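PDB 1W7C: lysyl oxidase from Pichia pastoris, which probably oxidises primary amines such as peptidyl lysine side chains to aldehydes, using copper and a protein-derived topaquinone cofactor. Local coordinates for residues L410-Q423 with S686-D699. Sequence-based numbering, arbitrary orientation.
Sequences LLRHTGASYSAITQ and SRDTTQQVFYTYDD
Strand 692-697 adds antiparallel to a beta-hairpin of the copper amine oxidase enzyme domain, away from the copper and topaquinone site; it lies along the second arm, strand 418-422, which follows a type I' turn from Gly415 to Tyr418, and the pairing runs from Ser417-Tyr697 to Gln423-Gln691. Ser419 and Tyr695 bond each other in both directions, the return bond, Tyr695 N to Ser419 O, being nearly straight at 172°. Ile421 and Val693 form the second such pair, Val693 N lying 2.9 Å from Ile421 O, and Gln423 N reaches Gln691 O beyond them. On the face carrying Tyr418, Ala420 and Thr422, chi1 of -176° sets CG of Phe694 opposite the backbone N, which carries the ring toward the hairpin: CE2 stands 3.7 Å from Tyr418 CB, the two rings are inclined at 45°, and Ala420 CB lies at the edge of the Phe694 ring. At the other end of this face the bent chain of Arg687 returns to the hairpin. Its NH2 gives one bond to Thr422 OG1 (2.9 Å) and one to Ser686 OG (2.8 Å), both near the guanidinium plane, while Leu411 CD2 lies over one face, toward the rim, 3.6 Å from NH2. Glu684 forms a salt bridge with Arg687 NE and also bonds Ser686 OG. With an alanine in place of Arg687, Thr422 OG1 is likely to lose these donors, Glu684 its salt bridge and the methyl of Leu411 the flat group beside it. Thr422 CG2 also touches Thr689 CG2 at 3.7 Å. Strand 704-707 flanks the other edge of strand 692-697, and the second subunit packs on both segments, its Asp374 and Asp439 forming salt bridges with Arg412 of strand 411-415.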
loop_
_atom_site.group_PDB
_atom_site.type_symbol
_atom_site.label_atom_id
_atom_site.label_comp_id
_atom_site.label_asym_id
_atom_site.label_seq_id
_atom_site.Cartn_x
_atom_site.Cartn_y
_atom_site.Cartn_z
ATOM N N LEU A 410 -1.779 -13.238 -8.960
ATOM C CA LEU A 410 -0.789 -12.349 -9.573
ATOM C C LEU A 410 -1.356 -11.695 -10.823
ATOM O O LEU A 410 -1.086 -10.535 -11.085
ATOM C CB LEU A 410 0.516 -13.111 -9.863
ATOM C CG LEU A 410 1.653 -12.255 -10.455
ATOM C CD1 LEU A 410 2.015 -11.086 -9.555
ATOM C CD2 LEU A 410 2.853 -13.164 -10.653
ATOM N N LEU A 411 -2.115 -12.463 -11.600
ATOM C CA LEU A 411 -2.816 -11.939 -12.772
ATOM C C LEU A 411 -3.957 -12.886 -13.132
ATOM O O LEU A 411 -4.077 -13.980 -12.577
ATOM C CB LEU A 411 -1.865 -11.687 -13.953
ATOM C CG LEU A 411 -1.218 -12.860 -14.664
ATOM C CD1 LEU A 411 -2.201 -13.703 -15.467
ATOM C CD2 LEU A 411 -0.120 -12.386 -15.594
ATOM N N ARG A 412 -4.825 -12.419 -14.016
ATOM C CA ARG A 412 -5.838 -13.285 -14.583
ATOM C C ARG A 412 -6.405 -12.677 -15.846
ATOM O O ARG A 412 -6.300 -11.462 -16.057
ATOM C CB ARG A 412 -7.020 -13.467 -13.595
ATOM C CG ARG A 412 -7.947 -12.234 -13.576
ATOM C CD ARG A 412 -9.110 -12.289 -12.588
ATOM N NE ARG A 412 -9.784 -13.591 -12.545
ATOM C CZ ARG A 412 -10.535 -14.091 -13.509
ATOM N NH1 ARG A 412 -10.717 -13.401 -14.619
ATOM N NH2 ARG A 412 -11.066 -15.311 -13.362
ATOM N N HIS A 413 -7.091 -13.529 -16.616
ATOM C CA HIS A 413 -8.033 -13.036 -17.598
ATOM C C HIS A 413 -9.094 -14.079 -17.910
ATOM O O HIS A 413 -8.789 -15.254 -18.006
ATOM C CB HIS A 413 -7.345 -12.546 -18.901
ATOM C CG HIS A 413 -8.290 -11.910 -19.865
ATOM N ND1 HIS A 413 -9.033 -10.793 -19.551
ATOM C CD2 HIS A 413 -8.641 -12.253 -21.131
ATOM C CE1 HIS A 413 -9.778 -10.462 -20.588
ATOM N NE2 HIS A 413 -9.570 -11.339 -21.558
ATOM N N THR A 414 -10.315 -13.606 -18.136
ATOM C CA THR A 414 -11.403 -14.425 -18.667
ATOM C C THR A 414 -11.808 -13.849 -20.011
ATOM O O THR A 414 -12.150 -12.689 -20.121
ATOM C CB THR A 414 -12.599 -14.430 -17.705
ATOM O OG1 THR A 414 -12.213 -15.074 -16.483
ATOM C CG2 THR A 414 -13.783 -15.186 -18.259
ATOM N N GLY A 415 -11.821 -14.706 -21.020
ATOM C CA GLY A 415 -12.425 -14.331 -22.287
ATOM C C GLY A 415 -12.327 -15.446 -23.266
ATOM O O GLY A 415 -11.621 -16.382 -23.017
ATOM N N ALA A 416 -13.054 -15.340 -24.369
ATOM C CA ALA A 416 -12.932 -16.265 -25.495
ATOM C C ALA A 416 -12.989 -17.730 -25.036
ATOM O O ALA A 416 -12.218 -18.567 -25.516
ATOM C CB ALA A 416 -11.622 -15.967 -26.247
ATOM N N SER A 417 -13.898 -18.020 -24.099
ATOM C CA SER A 417 -14.150 -19.384 -23.588
ATOM C C SER A 417 -12.995 -19.979 -22.754
ATOM O O SER A 417 -12.882 -21.200 -22.633
ATOM C CB SER A 417 -14.583 -20.334 -24.715
ATOM O OG SER A 417 -15.698 -19.786 -25.393
ATOM N N TYR A 418 -12.192 -19.134 -22.123
ATOM C CA TYR A 418 -11.198 -19.607 -21.162
ATOM C C TYR A 418 -11.078 -18.667 -19.978
ATOM O O TYR A 418 -11.517 -17.512 -20.032
ATOM C CB TYR A 418 -9.816 -19.732 -21.823
ATOM C CG TYR A 418 -9.134 -18.401 -22.175
ATOM C CD1 TYR A 418 -8.370 -17.691 -21.235
ATOM C CD2 TYR A 418 -9.249 -17.861 -23.454
ATOM C CE1 TYR A 418 -7.778 -16.502 -21.573
ATOM C CE2 TYR A 418 -8.639 -16.645 -23.800
ATOM C CZ TYR A 418 -7.895 -15.972 -22.847
ATOM O OH TYR A 418 -7.259 -14.776 -23.141
ATOM N N SER A 419 -10.535 -19.207 -18.882
ATOM C CA SER A 419 -10.054 -18.377 -17.795
ATOM C C SER A 419 -8.661 -18.813 -17.441
ATOM O O SER A 419 -8.412 -20.011 -17.291
ATOM C CB SER A 419 -10.946 -18.496 -16.562
ATOM O OG SER A 419 -12.189 -17.876 -16.759
ATOM N N ALA A 420 -7.764 -17.849 -17.336
ATOM C CA ALA A 420 -6.368 -18.114 -17.031
ATOM C C ALA A 420 -6.025 -17.306 -15.785
ATOM O O ALA A 420 -6.218 -16.113 -15.759
ATOM C CB ALA A 420 -5.505 -17.690 -18.206
ATOM N N ILE A 421 -5.623 -17.962 -14.710
ATOM C CA ILE A 421 -5.302 -17.289 -13.449
ATOM C C ILE A 421 -3.960 -17.810 -12.928
ATOM O O ILE A 421 -3.750 -19.017 -12.901
ATOM C CB ILE A 421 -6.419 -17.532 -12.339
ATOM C CG1 ILE A 421 -7.834 -17.335 -12.882
ATOM C CG2 ILE A 421 -6.151 -16.646 -11.122
ATOM C CD1 ILE A 421 -8.860 -17.882 -12.016
ATOM N N THR A 422 -3.110 -16.897 -12.484
ATOM C CA THR A 422 -1.832 -17.229 -11.887
ATOM C C THR A 422 -1.858 -16.854 -10.423
ATOM O O THR A 422 -2.237 -15.749 -10.076
ATOM C CB THR A 422 -0.713 -16.454 -12.591
ATOM O OG1 THR A 422 -0.631 -16.900 -13.953
ATOM C CG2 THR A 422 0.636 -16.767 -11.934
ATOM N N GLN A 423 -1.494 -17.791 -9.572
ATOM C CA GLN A 423 -1.366 -17.562 -8.131
ATOM C C GLN A 423 -0.202 -16.623 -7.831
ATOM O O GLN A 423 0.651 -16.359 -8.671
ATOM C CB GLN A 423 -1.206 -18.885 -7.362
ATOM C CG GLN A 423 -2.312 -19.853 -7.567
ATOM C CD GLN A 423 -2.059 -21.110 -6.793
ATOM O OE1 GLN A 423 -1.411 -22.006 -7.294
ATOM N NE2 GLN A 423 -2.532 -21.172 -5.566
ATOM N N SER A 686 6.552 -13.948 -15.120
ATOM C CA SER A 686 5.964 -14.991 -14.293
ATOM C C SER A 686 5.342 -16.146 -15.058
ATOM O O SER A 686 4.921 -17.126 -14.434
ATOM C CB SER A 686 4.909 -14.405 -13.353
ATOM O OG SER A 686 3.726 -14.013 -14.024
ATOM N N ARG A 687 5.255 -16.032 -16.387
ATOM C CA ARG A 687 4.433 -16.952 -17.176
ATOM C C ARG A 687 4.878 -18.414 -17.126
ATOM O O ARG A 687 4.086 -19.327 -17.411
ATOM C CB ARG A 687 4.391 -16.516 -18.648
ATOM C CG ARG A 687 3.846 -15.110 -18.966
ATOM C CD ARG A 687 2.364 -14.855 -18.618
ATOM N NE ARG A 687 2.214 -14.798 -17.178
ATOM C CZ ARG A 687 1.507 -15.629 -16.432
ATOM N NH1 ARG A 687 0.687 -16.519 -16.984
ATOM N NH2 ARG A 687 1.565 -15.497 -15.126
ATOM N N ASP A 688 6.131 -18.649 -16.740
ATOM C CA ASP A 688 6.649 -19.997 -16.610
ATOM C C ASP A 688 6.326 -20.736 -15.293
ATOM O O ASP A 688 6.601 -21.934 -15.145
ATOM C CB ASP A 688 8.167 -19.997 -16.849
ATOM C CG ASP A 688 8.922 -19.162 -15.866
ATOM O OD1 ASP A 688 8.471 -18.041 -15.596
ATOM O OD2 ASP A 688 9.976 -19.555 -15.341
ATOM N N THR A 689 5.700 -20.056 -14.334
ATOM C CA THR A 689 5.337 -20.749 -13.114
ATOM C C THR A 689 4.322 -21.856 -13.382
ATOM O O THR A 689 3.479 -21.752 -14.280
ATOM C CB THR A 689 4.820 -19.791 -12.012
ATOM O OG1 THR A 689 4.641 -20.537 -10.808
ATOM C CG2 THR A 689 3.472 -19.145 -12.314
ATOM N N THR A 690 4.371 -22.922 -12.602
ATOM C CA THR A 690 3.332 -23.922 -12.634
ATOM C C THR A 690 2.149 -23.550 -11.741
ATOM O O THR A 690 1.137 -24.255 -11.791
ATOM C CB THR A 690 3.838 -25.252 -12.161
ATOM O OG1 THR A 690 4.210 -25.156 -10.781
ATOM C CG2 THR A 690 5.073 -25.753 -12.948
ATOM N N GLN A 691 2.269 -22.484 -10.938
ATOM C CA GLN A 691 1.219 -22.151 -9.978
ATOM C C GLN A 691 0.162 -21.291 -10.683
ATOM O O GLN A 691 -0.011 -20.100 -10.400
ATOM C CB GLN A 691 1.820 -21.428 -8.758
ATOM C CG GLN A 691 2.889 -22.258 -8.058
ATOM C CD GLN A 691 2.377 -23.605 -7.584
ATOM O OE1 GLN A 691 1.492 -23.686 -6.732
ATOM N NE2 GLN A 691 2.918 -24.681 -8.163
ATOM N N GLN A 692 -0.518 -21.930 -11.635
ATOM C CA GLN A 692 -1.545 -21.269 -12.432
ATOM C C GLN A 692 -2.549 -22.305 -12.913
ATOM O O GLN A 692 -2.290 -23.519 -12.786
ATOM C CB GLN A 692 -0.911 -20.458 -13.575
ATOM C CG GLN A 692 -0.029 -21.204 -14.526
ATOM C CD GLN A 692 0.445 -20.295 -15.657
ATOM O OE1 GLN A 692 -0.345 -19.899 -16.499
ATOM N NE2 GLN A 692 1.749 -20.022 -15.707
ATOM N N VAL A 693 -3.681 -21.826 -13.432
ATOM C CA VAL A 693 -4.742 -22.686 -13.969
ATOM C C VAL A 693 -5.123 -22.130 -15.333
ATOM O O VAL A 693 -5.115 -20.922 -15.553
ATOM C CB VAL A 693 -5.980 -22.763 -13.016
ATOM C CG1 VAL A 693 -6.633 -21.405 -12.819
ATOM C CG2 VAL A 693 -6.992 -23.783 -13.511
ATOM N N PHE A 694 -5.475 -23.048 -16.225
ATOM C CA PHE A 694 -6.028 -22.718 -17.524
ATOM C C PHE A 694 -7.279 -23.542 -17.685
ATOM O O PHE A 694 -7.221 -24.745 -17.822
ATOM C CB PHE A 694 -5.010 -22.987 -18.632
ATOM C CG PHE A 694 -5.459 -22.577 -20.006
ATOM C CD1 PHE A 694 -5.437 -23.483 -21.070
ATOM C CD2 PHE A 694 -5.857 -21.281 -20.263
ATOM C CE1 PHE A 694 -5.828 -23.097 -22.340
ATOM C CE2 PHE A 694 -6.264 -20.893 -21.546
ATOM C CZ PHE A 694 -6.236 -21.792 -22.578
ATOM N N TYR A 695 -8.404 -22.860 -17.604
ATOM C CA TYR A 695 -9.731 -23.442 -17.745
ATOM C C TYR A 695 -10.216 -23.127 -19.147
ATOM O O TYR A 695 -10.110 -21.984 -19.595
ATOM C CB TYR A 695 -10.681 -22.764 -16.731
ATOM C CG TYR A 695 -12.144 -23.030 -17.024
ATOM C CD1 TYR A 695 -12.872 -22.212 -17.898
ATOM C CD2 TYR A 695 -12.792 -24.081 -16.413
ATOM C CE1 TYR A 695 -14.185 -22.474 -18.186
ATOM C CE2 TYR A 695 -14.135 -24.370 -16.680
ATOM C CZ TYR A 695 -14.822 -23.536 -17.560
ATOM O OH TYR A 695 -16.143 -23.795 -17.833
ATOM N N THR A 696 -10.756 -24.125 -19.834
ATOM C CA THR A 696 -11.399 -23.898 -21.111
ATOM C C THR A 696 -12.764 -24.507 -21.151
ATOM O O THR A 696 -12.999 -25.538 -20.532
ATOM C CB THR A 696 -10.566 -24.473 -22.256
ATOM O OG1 THR A 696 -10.284 -25.852 -22.013
ATOM C CG2 THR A 696 -9.198 -23.773 -22.350
ATOM N N TYR A 697 -13.633 -23.873 -21.939
ATOM C CA TYR A 697 -14.972 -24.390 -22.161
ATOM C C TYR A 697 -15.160 -24.573 -23.656
ATOM O O TYR A 697 -14.831 -23.695 -24.434
ATOM C CB TYR A 697 -16.019 -23.434 -21.595
ATOM C CG TYR A 697 -17.455 -23.871 -21.831
ATOM C CD1 TYR A 697 -18.116 -24.671 -20.909
ATOM C CD2 TYR A 697 -18.148 -23.479 -22.977
ATOM C CE1 TYR A 697 -19.434 -25.069 -21.111
ATOM C CE2 TYR A 697 -19.465 -23.872 -23.191
ATOM C CZ TYR A 697 -20.100 -24.665 -22.252
ATOM O OH TYR A 697 -21.399 -25.060 -22.460
ATOM N N ASP A 698 -15.676 -25.740 -24.041
ATOM C CA ASP A 698 -15.956 -26.050 -25.433
ATOM C C ASP A 698 -17.422 -25.729 -25.713
ATOM O O ASP A 698 -18.313 -26.233 -25.030
ATOM C CB ASP A 698 -15.663 -27.522 -25.712
ATOM C CG ASP A 698 -15.441 -27.804 -27.186
ATOM O OD1 ASP A 698 -14.567 -28.635 -27.509
ATOM O OD2 ASP A 698 -16.093 -27.241 -28.090
ATOM N N ASP A 699 -17.659 -24.876 -26.708
ATOM C CA ASP A 699 -19.008 -24.393 -27.016
ATOM C C ASP A 699 -19.888 -25.516 -27.569
ATOM O O ASP A 699 -21.077 -25.602 -27.240
ATOM C CB ASP A 699 -18.953 -23.230 -28.020
ATOM C CG ASP A 699 -18.271 -21.989 -27.449
ATOM O OD1 ASP A 699 -18.910 -20.913 -27.435
ATOM O OD2 ASP A 699 -17.100 -21.992 -26.998
#